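Local structure of phytase (Debaryomyces castellii, 2GFI) at residues D288-Y293 with P348-V354; M138-F144 with Y174-F179; Y83-Y87 with Y108-V112; T191-E196 with Y451-I456. The protein hydrolyses phytate (inositol hexakisphosphate) as a 3-phytase with acid phosphatase activity, a member of the histidine acid phosphatase family. All blocks are in the same frame, centred on the assembly; numbering follows the deposited sequence.

Contact 2 is the most buried of the four: helices 133-148 and 166-180 meet through glycines and aromatic rings, and their touching segments, 138-144 and 174-179, share no hydrogen bond. Contacts 1 and 3 are partly buried and alike in design, each laying an irregular loop on a helix (277-295 and 77-91); two tyrosine hydroxyls tie it in contact 1, one to a carboxylate, and one in contact 3, to a backbone carbonyl. Contact 4 is also partly buried, but joins backbone to backbone, where the tail of the chain bridges strand 189-194. Contacts 2 and 4 use consecutive elements, their nearest atoms about 6 Å apart; contacts 1 and 2 lie on opposite sides of the chain's centre.

Contact 1. Residues D288-Y293 with P348-V354; sequences DLDDYY and PDEDLPV
Two tyrosine hydroxyls of helix 277-295 hold the loop 348-354 by hydrogen bonds. Tyr292 OH donates to Asp351 OD1 at 2.6 Å, meeting the lone pair anti to the other carboxylate oxygen, with ring and carboxylate planes turned 67° apart. Tyr293 OH donates to the backbone, its oxygen 2.6 Å from Leu352 O, in the carbonyl plane and on a lone pair. Adjacent tyrosines thus secure adjacent loop residues, one through a side chain and the other through a peptide carbonyl. Tyrosine suits both places, because its long ring carries a donor beyond the apolar layer beside the helix.

The fold behind this is a histidine phosphatase of branch 2, in which helix 277-295 is covered here by the loop between helix 333-343 and helix 365-368. At the start of the segment, Asp288 turns its carboxylate to His365 N and Ser361 OG, farther along the chain.

Apolar packing centres on Leu352. Its CD1 sits over the face of the Tyr292 ring, a CH-pi contact 3.8 Å from the centroid, while CB lies 3.6 Å from Leu289 CD2. With CG anti to the backbone N (chi1 172°), Tyr292 sends its ring out under Leu352 and past Pro348, whose CG is 3.7 Å from Tyr292 CE1. A leucine in place of Tyr292 would probably leave Asp351 without its hydroxyl partner and Leu352 CD1 without an aromatic face to rest on. Leu289 CD2 also meets Val354 CG1 at 3.8 Å, the branched chains crossing at about a right angle.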
# COMPACT_ATOMS: atom_id res chain seq x y z
N ASP A 288 18.88 -21.75 3.46
CA ASP A 288 17.95 -22.82 3.12
C ASP A 288 18.66 -24.17 3.07
O ASP A 288 18.11 -25.15 3.52
CB ASP A 288 17.30 -22.58 1.78
CG ASP A 288 16.20 -21.53 1.84
OD1 ASP A 288 15.63 -21.30 2.95
OD2 ASP A 288 15.84 -20.90 0.81
N LEU A 289 19.88 -24.20 2.50
CA LEU A 289 20.66 -25.40 2.36
C LEU A 289 21.05 -25.95 3.72
O LEU A 289 20.75 -27.10 4.06
CB LEU A 289 21.92 -25.09 1.60
CG LEU A 289 21.98 -25.25 0.10
CD1 LEU A 289 23.39 -24.85 -0.34
CD2 LEU A 289 21.65 -26.69 -0.29
N ASP A 290 21.71 -25.13 4.51
CA ASP A 290 22.06 -25.52 5.84
C ASP A 290 20.85 -26.06 6.61
O ASP A 290 20.92 -27.13 7.21
CB ASP A 290 22.69 -24.34 6.56
CG ASP A 290 23.12 -24.68 7.95
OD1 ASP A 290 23.60 -25.82 8.15
OD2 ASP A 290 22.99 -23.90 8.93
N ASP A 291 19.73 -25.35 6.61
CA ASP A 291 18.58 -25.84 7.37
C ASP A 291 17.91 -27.03 6.73
O ASP A 291 17.40 -27.89 7.43
CB ASP A 291 17.57 -24.75 7.62
CG ASP A 291 18.12 -23.64 8.47
OD1 ASP A 291 19.05 -23.89 9.29
OD2 ASP A 291 17.70 -22.47 8.38
N TYR A 292 17.91 -27.10 5.40
CA TYR A 292 17.33 -28.27 4.78
C TYR A 292 18.12 -29.53 5.18
O TYR A 292 17.52 -30.53 5.55
CB TYR A 292 17.25 -28.17 3.26
CG TYR A 292 16.83 -29.50 2.65
CD1 TYR A 292 15.48 -29.88 2.64
CD2 TYR A 292 17.78 -30.40 2.14
CE1 TYR A 292 15.07 -31.10 2.11
CE2 TYR A 292 17.39 -31.62 1.61
CZ TYR A 292 16.02 -31.96 1.59
OH TYR A 292 15.62 -33.17 1.09
N TYR A 293 19.44 -29.43 5.16
CA TYR A 293 20.29 -30.60 5.41
C TYR A 293 20.52 -30.93 6.88
O TYR A 293 20.94 -32.04 7.22
CB TYR A 293 21.63 -30.47 4.67
CG TYR A 293 21.52 -30.78 3.21
CD1 TYR A 293 21.40 -32.10 2.78
CD2 TYR A 293 21.51 -29.74 2.24
CE1 TYR A 293 21.29 -32.41 1.45
CE2 TYR A 293 21.40 -30.03 0.90
CZ TYR A 293 21.29 -31.38 0.51
OH TYR A 293 21.20 -31.73 -0.80
N PRO A 348 10.67 -30.46 -0.22
CA PRO A 348 10.90 -30.78 -1.64
C PRO A 348 11.01 -32.30 -1.80
O PRO A 348 11.34 -32.99 -0.84
CB PRO A 348 12.24 -30.11 -1.95
CG PRO A 348 12.94 -30.09 -0.68
CD PRO A 348 11.86 -29.82 0.39
N ASP A 349 10.74 -32.81 -3.01
CA ASP A 349 10.87 -34.25 -3.31
C ASP A 349 12.29 -34.74 -3.22
O ASP A 349 12.54 -35.90 -2.83
CB ASP A 349 10.40 -34.53 -4.73
CG ASP A 349 8.90 -34.46 -4.87
OD1 ASP A 349 8.19 -34.76 -3.86
OD2 ASP A 349 8.36 -34.11 -5.95
N GLU A 350 13.20 -33.87 -3.63
CA GLU A 350 14.62 -34.19 -3.67
C GLU A 350 15.45 -33.22 -2.82
O GLU A 350 15.03 -32.12 -2.50
CB GLU A 350 15.14 -34.30 -5.12
CG GLU A 350 14.54 -33.33 -6.12
CD GLU A 350 15.21 -33.35 -7.51
OE1 GLU A 350 16.06 -34.27 -7.78
OE2 GLU A 350 14.90 -32.42 -8.35
N ASP A 351 16.63 -33.70 -2.46
CA ASP A 351 17.64 -32.92 -1.79
C ASP A 351 18.00 -31.69 -2.61
O ASP A 351 17.97 -31.73 -3.83
CB ASP A 351 18.86 -33.80 -1.52
CG ASP A 351 18.61 -34.82 -0.41
OD1 ASP A 351 17.57 -34.75 0.32
OD2 ASP A 351 19.41 -35.75 -0.19
N LEU A 352 18.30 -30.61 -1.91
CA LEU A 352 18.60 -29.34 -2.53
C LEU A 352 19.93 -29.42 -3.26
O LEU A 352 20.86 -30.05 -2.78
CB LEU A 352 18.61 -28.24 -1.46
CG LEU A 352 17.28 -27.51 -1.27
CD1 LEU A 352 16.11 -28.48 -0.96
CD2 LEU A 352 17.41 -26.46 -0.18
N PRO A 353 20.02 -28.79 -4.42
CA PRO A 353 21.28 -28.73 -5.12
C PRO A 353 22.20 -27.74 -4.41
O PRO A 353 21.72 -26.83 -3.71
CB PRO A 353 20.89 -28.20 -6.49
CG PRO A 353 19.65 -27.34 -6.23
CD PRO A 353 18.93 -28.08 -5.15
N VAL A 354 23.51 -27.93 -4.59
CA VAL A 354 24.53 -27.06 -4.01
C VAL A 354 25.35 -26.38 -5.09
O VAL A 354 26.03 -25.39 -4.84
CB VAL A 354 25.47 -27.85 -3.07
CG1 VAL A 354 24.69 -28.33 -1.86
CG2 VAL A 354 26.17 -29.04 -3.82

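Contact 2. Residues M138-F144 with Y174-F179; sequences MKHGIAF and YFARGF
Gly141 and Gly178 bring the two helices together. The axes of the short segments approach to 6.3 Å and cross at -40°, a separation that side chains at these two positions would prevent: a beta carbon on Gly141 would collide with Phe175 O, and one on Gly178 with Met138 O. Instead the backbones meet through CA-H...O contacts, with Gly141 CA 3.3 Å from Phe175 O and Gly178 CA 3.4 Å from Met138 O.

Phe175 fills the next layer. Its CG is anti to the backbone N (chi1 180°), which lays the ring along the partner helix with Gly141 CA over its face, 3.6 Å from the centroid. Its rim points into two other faces: Phe175 CE1 stands above the centre of the His140 ring, the planes at 88°, and Phe175 CZ is 3.5 Å from Phe144 CG. Both pairs are edge-to-face, and the three rings form an aromatic cluster. On another side Met138, bent at chi3, brings CE to 3.7 Å from Tyr174 CD2 and also against Arg177 CB.

Farther out, Phe175 rests on Leu66 and Leu328 of the central sheet of the histidine phosphatase fold, and Phe330 meets it edge-to-face. Tyr174 OH bonds to Asp182 N of a second subunit, and Met138 packs on Ile142 of that subunit, so the helix pair borders an interface. No hydrogen bond joins the two segments; cohesion rests on van der Waals packing, ring edges on faces and CA-H groups directed at backbone carbonyl oxygens, none of which calls for a charged or polar side chain.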
# COMPACT_ATOMS: atom_id res chain seq x y z
N MET A 138 2.11 -11.17 21.33
CA MET A 138 0.88 -10.59 21.87
C MET A 138 -0.18 -10.34 20.78
O MET A 138 -1.32 -10.77 20.92
CB MET A 138 1.18 -9.31 22.65
CG MET A 138 0.00 -8.77 23.48
SD MET A 138 0.41 -7.55 24.79
CE MET A 138 0.49 -8.63 26.18
N LYS A 139 0.18 -9.70 19.67
CA LYS A 139 -0.78 -9.40 18.59
C LYS A 139 -1.32 -10.69 17.99
O LYS A 139 -2.49 -10.75 17.59
CB LYS A 139 -0.15 -8.58 17.46
CG LYS A 139 0.25 -7.20 17.83
CD LYS A 139 0.76 -6.47 16.58
CE LYS A 139 1.08 -5.01 16.86
NZ LYS A 139 2.09 -4.52 15.87
N HIS A 140 -0.43 -11.69 17.90
CA HIS A 140 -0.79 -13.00 17.41
C HIS A 140 -1.85 -13.64 18.33
O HIS A 140 -2.86 -14.15 17.86
CB HIS A 140 0.44 -13.92 17.27
CG HIS A 140 0.11 -15.26 16.66
ND1 HIS A 140 0.99 -16.32 16.67
CD2 HIS A 140 -1.02 -15.71 16.06
CE1 HIS A 140 0.43 -17.36 16.08
NE2 HIS A 140 -0.79 -17.02 15.69
N GLY A 141 -1.61 -13.62 19.64
CA GLY A 141 -2.57 -14.13 20.60
C GLY A 141 -3.93 -13.48 20.41
O GLY A 141 -4.91 -14.18 20.33
N ILE A 142 -3.98 -12.15 20.29
CA ILE A 142 -5.24 -11.44 20.07
C ILE A 142 -5.96 -11.96 18.84
O ILE A 142 -7.14 -12.24 18.87
CB ILE A 142 -4.98 -9.92 19.91
CG1 ILE A 142 -4.38 -9.29 21.18
CG2 ILE A 142 -6.23 -9.20 19.41
CD1 ILE A 142 -4.03 -7.75 21.01
N ALA A 143 -5.23 -12.05 17.73
CA ALA A 143 -5.75 -12.43 16.44
C ALA A 143 -6.26 -13.85 16.52
O ALA A 143 -7.26 -14.22 15.90
CB ALA A 143 -4.64 -12.33 15.37
N PHE A 144 -5.50 -14.65 17.26
CA PHE A 144 -5.80 -16.04 17.39
C PHE A 144 -7.10 -16.18 18.19
O PHE A 144 -7.94 -16.97 17.84
CB PHE A 144 -4.63 -16.76 18.06
CG PHE A 144 -4.69 -18.26 17.95
CD1 PHE A 144 -3.99 -18.94 16.94
CD2 PHE A 144 -5.41 -19.03 18.90
CE1 PHE A 144 -4.00 -20.34 16.86
CE2 PHE A 144 -5.40 -20.41 18.84
CZ PHE A 144 -4.70 -21.06 17.82
N TYR A 174 3.28 -13.90 26.21
CA TYR A 174 2.74 -12.77 25.50
C TYR A 174 1.57 -13.20 24.63
O TYR A 174 0.58 -12.51 24.57
CB TYR A 174 3.81 -12.05 24.69
CG TYR A 174 4.48 -11.00 25.51
CD1 TYR A 174 5.57 -11.31 26.30
CD2 TYR A 174 4.01 -9.69 25.52
CE1 TYR A 174 6.22 -10.33 27.07
CE2 TYR A 174 4.65 -8.70 26.25
CZ TYR A 174 5.75 -9.04 27.04
OH TYR A 174 6.38 -8.08 27.81
N PHE A 175 1.70 -14.35 23.97
CA PHE A 175 0.64 -14.89 23.20
C PHE A 175 -0.60 -15.11 24.06
O PHE A 175 -1.68 -14.65 23.70
CB PHE A 175 1.07 -16.22 22.58
CG PHE A 175 -0.01 -16.85 21.75
CD1 PHE A 175 -0.03 -16.67 20.37
CD2 PHE A 175 -1.05 -17.58 22.36
CE1 PHE A 175 -1.05 -17.23 19.61
CE2 PHE A 175 -2.07 -18.14 21.59
CZ PHE A 175 -2.07 -17.97 20.22
N ALA A 176 -0.43 -15.79 25.20
CA ALA A 176 -1.53 -16.12 26.09
C ALA A 176 -2.18 -14.86 26.59
O ALA A 176 -3.42 -14.78 26.69
CB ALA A 176 -1.06 -17.00 27.25
N ARG A 177 -1.36 -13.83 26.84
CA ARG A 177 -1.89 -12.55 27.26
C ARG A 177 -2.67 -11.88 26.15
O ARG A 177 -3.72 -11.26 26.39
CB ARG A 177 -0.79 -11.64 27.76
CG ARG A 177 -0.24 -12.06 29.10
CD ARG A 177 0.99 -11.26 29.50
NE ARG A 177 1.57 -11.77 30.73
CZ ARG A 177 1.20 -11.38 31.94
NH1 ARG A 177 0.21 -10.50 32.07
NH2 ARG A 177 1.79 -11.89 33.01
N GLY A 178 -2.17 -11.96 24.92
CA GLY A 178 -2.94 -11.42 23.83
C GLY A 178 -4.26 -12.17 23.74
O GLY A 178 -5.32 -11.58 23.53
N PHE A 179 -4.18 -13.50 23.91
CA PHE A 179 -5.31 -14.38 23.69
C PHE A 179 -6.40 -14.13 24.72
O PHE A 179 -7.57 -14.06 24.37
CB PHE A 179 -4.84 -15.86 23.69
CG PHE A 179 -5.96 -16.85 23.50
CD1 PHE A 179 -6.25 -17.37 22.24
CD2 PHE A 179 -6.76 -17.25 24.58
CE1 PHE A 179 -7.31 -18.28 22.08
CE2 PHE A 179 -7.80 -18.13 24.43
CZ PHE A 179 -8.07 -18.67 23.18

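Contact 3. Residues Y83-Y87 with Y108-V112; sequences YKAVY and YEYFV
Tyr110 and Tyr87 form the tight part of this contact, which lays the loop between helices 77-91 and 133-148 on helix 77-91, within the branch 2 histidine phosphatase region. Tyr110 CB stands almost exactly over the middle of the Tyr87 ring, 3.7 Å from the centroid and 2° off the normal. The Tyr87 hydroxyl, carried to the loop backbone by that ring, donates to Tyr108 O in a very short bond of 2.5 Å, the carbonyl oxygen lying at the ring's edge in its plane. Tyr108 adds its own ring, with CD2 3.7 Å from Tyr87 CE1.

The Tyr110 ring, its CG anti to the backbone N (chi1 178°), runs back along the helix until OH reaches Tyr83 CB at 3.4 Å and makes a weak hydrogen bond with Gly80 O. Lys84 CD covers one face of this ring, 3.9 Å from the centroid, and Val112 N lies over the opposite face. A serine in place of Tyr110 would probably strip the aliphatic part of Lys84 of its aromatic support and open a gap beside Tyr83. On the buried side Phe111 CZ touches Tyr83 CD2 lightly, at 4.0 Å, with helix 249-266 behind Phe111.

The looser side is more polar. Lys84 bends at chi2 and chi4 to put its methylenes on the ring while its ammonium goes to Glu88, and a water accepts from Tyr110 N at 2.8 Å and gives a weak bond to Tyr87 OH. Aromatic residues suit such a border: their faces take methylene groups, while a hydroxyl can satisfy a loop carbonyl.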
# COMPACT_ATOMS: atom_id res chain seq x y z
N TYR A 83 28.92 -10.92 16.03
CA TYR A 83 28.56 -9.59 15.50
C TYR A 83 29.40 -8.52 16.19
O TYR A 83 29.87 -7.57 15.56
CB TYR A 83 27.04 -9.27 15.62
CG TYR A 83 26.11 -10.29 15.01
CD1 TYR A 83 26.50 -11.06 13.91
CD2 TYR A 83 24.82 -10.49 15.53
CE1 TYR A 83 25.64 -12.01 13.35
CE2 TYR A 83 23.95 -11.44 14.97
CZ TYR A 83 24.37 -12.18 13.88
OH TYR A 83 23.56 -13.14 13.32
N LYS A 84 29.58 -8.66 17.50
CA LYS A 84 30.40 -7.72 18.27
C LYS A 84 31.86 -7.71 17.78
O LYS A 84 32.45 -6.63 17.57
CB LYS A 84 30.29 -8.03 19.76
CG LYS A 84 30.97 -7.00 20.67
CD LYS A 84 30.76 -5.61 20.12
CE LYS A 84 30.96 -4.52 21.19
NZ LYS A 84 32.32 -4.48 21.74
N ALA A 85 32.43 -8.90 17.59
CA ALA A 85 33.75 -9.06 16.95
C ALA A 85 33.87 -8.40 15.56
O ALA A 85 34.87 -7.73 15.26
CB ALA A 85 34.18 -10.55 16.92
N VAL A 86 32.87 -8.57 14.70
CA VAL A 86 32.90 -7.90 13.40
C VAL A 86 32.80 -6.41 13.59
O VAL A 86 33.53 -5.65 12.96
CB VAL A 86 31.81 -8.40 12.40
CG1 VAL A 86 32.01 -7.73 11.01
CG2 VAL A 86 31.90 -9.90 12.21
N TYR A 87 31.90 -5.96 14.46
CA TYR A 87 31.75 -4.55 14.73
C TYR A 87 33.10 -3.93 15.14
O TYR A 87 33.45 -2.84 14.69
CB TYR A 87 30.71 -4.33 15.84
CG TYR A 87 30.62 -2.89 16.33
CD1 TYR A 87 29.77 -1.95 15.70
CD2 TYR A 87 31.35 -2.47 17.45
CE1 TYR A 87 29.68 -0.63 16.17
CE2 TYR A 87 31.27 -1.18 17.93
CZ TYR A 87 30.44 -0.26 17.27
OH TYR A 87 30.39 1.00 17.76
N TYR A 108 28.48 5.13 15.24
CA TYR A 108 27.66 3.98 15.02
C TYR A 108 27.87 3.06 16.22
O TYR A 108 28.97 2.57 16.45
CB TYR A 108 28.03 3.34 13.70
CG TYR A 108 27.26 2.11 13.37
CD1 TYR A 108 25.88 2.15 13.14
CD2 TYR A 108 27.92 0.88 13.24
CE1 TYR A 108 25.19 1.00 12.81
CE2 TYR A 108 27.23 -0.26 12.90
CZ TYR A 108 25.87 -0.20 12.69
OH TYR A 108 25.22 -1.35 12.34
N GLU A 109 26.83 2.89 17.00
CA GLU A 109 26.91 2.03 18.15
C GLU A 109 26.64 0.58 17.77
O GLU A 109 25.95 0.30 16.80
CB GLU A 109 25.90 2.49 19.19
CG GLU A 109 26.20 3.87 19.75
CD GLU A 109 25.24 4.26 20.86
OE1 GLU A 109 23.99 4.11 20.72
OE2 GLU A 109 25.72 4.72 21.92
N TYR A 110 27.23 -0.35 18.51
CA TYR A 110 26.86 -1.73 18.37
C TYR A 110 25.42 -1.87 18.90
O TYR A 110 25.09 -1.25 19.92
CB TYR A 110 27.82 -2.61 19.14
CG TYR A 110 27.42 -4.05 19.03
CD1 TYR A 110 27.27 -4.64 17.79
CD2 TYR A 110 27.18 -4.82 20.17
CE1 TYR A 110 26.87 -5.98 17.68
CE2 TYR A 110 26.80 -6.18 20.06
CZ TYR A 110 26.64 -6.73 18.82
OH TYR A 110 26.25 -8.04 18.67
N PHE A 111 24.58 -2.66 18.22
CA PHE A 111 23.14 -2.61 18.51
C PHE A 111 22.68 -3.37 19.77
O PHE A 111 21.57 -3.18 20.25
CB PHE A 111 22.35 -3.04 17.30
CG PHE A 111 22.49 -4.49 16.94
CD1 PHE A 111 21.60 -5.43 17.42
CD2 PHE A 111 23.47 -4.89 16.06
CE1 PHE A 111 21.70 -6.76 17.04
CE2 PHE A 111 23.60 -6.21 15.69
CZ PHE A 111 22.72 -7.15 16.18
N VAL A 112 23.52 -4.24 20.28
CA VAL A 112 23.26 -4.87 21.54
C VAL A 112 24.01 -4.07 22.60
O VAL A 112 25.22 -4.25 22.78
CB VAL A 112 23.66 -6.35 21.55
CG1 VAL A 112 23.15 -7.00 22.80
CG2 VAL A 112 23.10 -7.06 20.31
O HOH W 1 28.76 0.55 20.71

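Contact 4. Residues T191-E196 with Y451-I456; sequences TNIISE and YTASLI
Chi1 of -48° in Ile193 places CG2 anti to the backbone N, and this branch faces the tail segment 451-456, lying 3.4 Å from Ala453 O and also meeting Leu455 CD2. In Tyr451 the ring carbon CG is anti to the carbonyl carbon (chi1 -68°), and the ring swings beside Ile194, whose CG1 is 4.2 Å from Tyr451 CD1. The phenol goes on to Asp445 and Asn203. A beta-branched residue suits this place in the strand, stiffening the extended chain while spreading methyl groups toward the tail.

Backbone bonds carry the pairing. Ile193 N donates to Tyr451 O at 3.0 Å with an N-H...O angle of 155°. A weak return bond runs from Ala453 N to Ile193 O at 3.5 Å. These make a single beta bridge between Ile193 and Thr452, by which the tail touches strand 189-194 as it crosses at a steep angle; the strand's backbone also bonds to strand 158-163 in the central sheet of the histidine phosphatase fold.

Beyond the bridge, small residues allow close approach: Ser195 CB and Ala453 CB meet at 3.5 Å, while Ser195 OG turns to Asp197 N. At the opposite end a water accepts from Tyr451 N at 2.8 Å and lies beside Asn192 OD1. Glu196, about 8 Å by side chain from His70, the predicted nucleophile, bonds through OE2 to Ser163 OG, and Ile456 CD1 comes to 3.9 Å from Glu196 OE1.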
# COMPACT_ATOMS: atom_id res chain seq x y z
N THR A 191 0.45 -22.77 32.30
CA THR A 191 1.54 -23.01 31.39
C THR A 191 2.32 -24.23 31.83
O THR A 191 2.75 -24.32 32.98
CB THR A 191 2.47 -21.80 31.34
OG1 THR A 191 1.74 -20.69 30.80
CG2 THR A 191 3.60 -22.03 30.36
N ASN A 192 2.54 -25.12 30.87
CA ASN A 192 3.32 -26.31 31.06
C ASN A 192 4.63 -26.12 30.36
O ASN A 192 4.69 -25.97 29.14
CB ASN A 192 2.54 -27.50 30.51
CG ASN A 192 1.13 -27.54 31.06
OD1 ASN A 192 0.94 -27.72 32.26
ND2 ASN A 192 0.14 -27.28 30.21
N ILE A 193 5.69 -26.05 31.15
CA ILE A 193 7.01 -25.78 30.68
C ILE A 193 7.66 -27.13 30.57
O ILE A 193 7.90 -27.79 31.56
CB ILE A 193 7.78 -24.91 31.69
CG1 ILE A 193 6.95 -23.71 32.13
CG2 ILE A 193 9.13 -24.47 31.10
CD1 ILE A 193 7.65 -22.90 33.21
N ILE A 194 7.98 -27.51 29.35
CA ILE A 194 8.46 -28.82 29.03
C ILE A 194 9.94 -28.65 28.77
O ILE A 194 10.37 -27.92 27.86
CB ILE A 194 7.71 -29.33 27.79
CG1 ILE A 194 6.22 -29.46 28.13
CG2 ILE A 194 8.22 -30.66 27.32
CD1 ILE A 194 5.40 -28.95 27.02
N SER A 195 10.72 -29.35 29.59
CA SER A 195 12.13 -29.17 29.62
C SER A 195 12.75 -29.57 28.28
O SER A 195 12.27 -30.48 27.57
CB SER A 195 12.73 -29.95 30.79
OG SER A 195 14.13 -30.12 30.64
N GLU A 196 13.82 -28.87 27.94
CA GLU A 196 14.60 -29.21 26.75
C GLU A 196 15.67 -30.28 27.03
O GLU A 196 16.39 -30.72 26.12
CB GLU A 196 15.22 -27.96 26.14
CG GLU A 196 14.18 -26.97 25.65
CD GLU A 196 14.80 -25.82 24.89
OE1 GLU A 196 16.02 -25.87 24.63
OE2 GLU A 196 14.06 -24.88 24.56
N TYR A 451 4.79 -30.14 34.78
CA TYR A 451 5.77 -29.66 33.80
C TYR A 451 6.20 -28.27 34.19
O TYR A 451 5.53 -27.29 33.87
CB TYR A 451 5.22 -29.69 32.39
CG TYR A 451 5.01 -31.08 31.89
CD1 TYR A 451 6.11 -31.88 31.51
CD2 TYR A 451 3.74 -31.62 31.82
CE1 TYR A 451 5.92 -33.17 31.05
CE2 TYR A 451 3.55 -32.90 31.37
CZ TYR A 451 4.63 -33.68 30.98
OH TYR A 451 4.40 -34.97 30.52
N THR A 452 7.32 -28.18 34.90
CA THR A 452 7.71 -26.90 35.45
C THR A 452 9.21 -26.59 35.40
O THR A 452 9.74 -25.92 36.29
CB THR A 452 7.13 -26.72 36.84
OG1 THR A 452 7.30 -25.35 37.23
CG2 THR A 452 7.91 -27.55 37.91
N ALA A 453 9.87 -27.03 34.34
CA ALA A 453 11.31 -26.78 34.19
C ALA A 453 11.65 -25.33 34.40
O ALA A 453 10.85 -24.44 34.09
CB ALA A 453 11.78 -27.23 32.85
N SER A 454 12.85 -25.08 34.89
CA SER A 454 13.32 -23.74 35.10
C SER A 454 13.84 -23.16 33.77
O SER A 454 14.38 -23.88 32.93
CB SER A 454 14.42 -23.75 36.19
OG SER A 454 15.69 -23.94 35.60
N LEU A 455 13.68 -21.85 33.59
CA LEU A 455 14.01 -21.21 32.31
C LEU A 455 15.50 -21.17 32.03
O LEU A 455 16.29 -20.81 32.92
CB LEU A 455 13.41 -19.80 32.22
CG LEU A 455 11.87 -19.78 32.38
CD1 LEU A 455 11.33 -18.37 32.30
CD2 LEU A 455 11.11 -20.78 31.45
N ILE A 456 15.89 -21.55 30.82
CA ILE A 456 17.26 -21.32 30.34
C ILE A 456 17.41 -20.16 29.34
O ILE A 456 16.52 -19.84 28.55
CB ILE A 456 17.85 -22.61 29.76
CG1 ILE A 456 16.99 -23.09 28.56
CG2 ILE A 456 18.06 -23.66 30.92
CD1 ILE A 456 17.42 -24.36 27.93
O HOH W 2 2.24 -29.30 34.17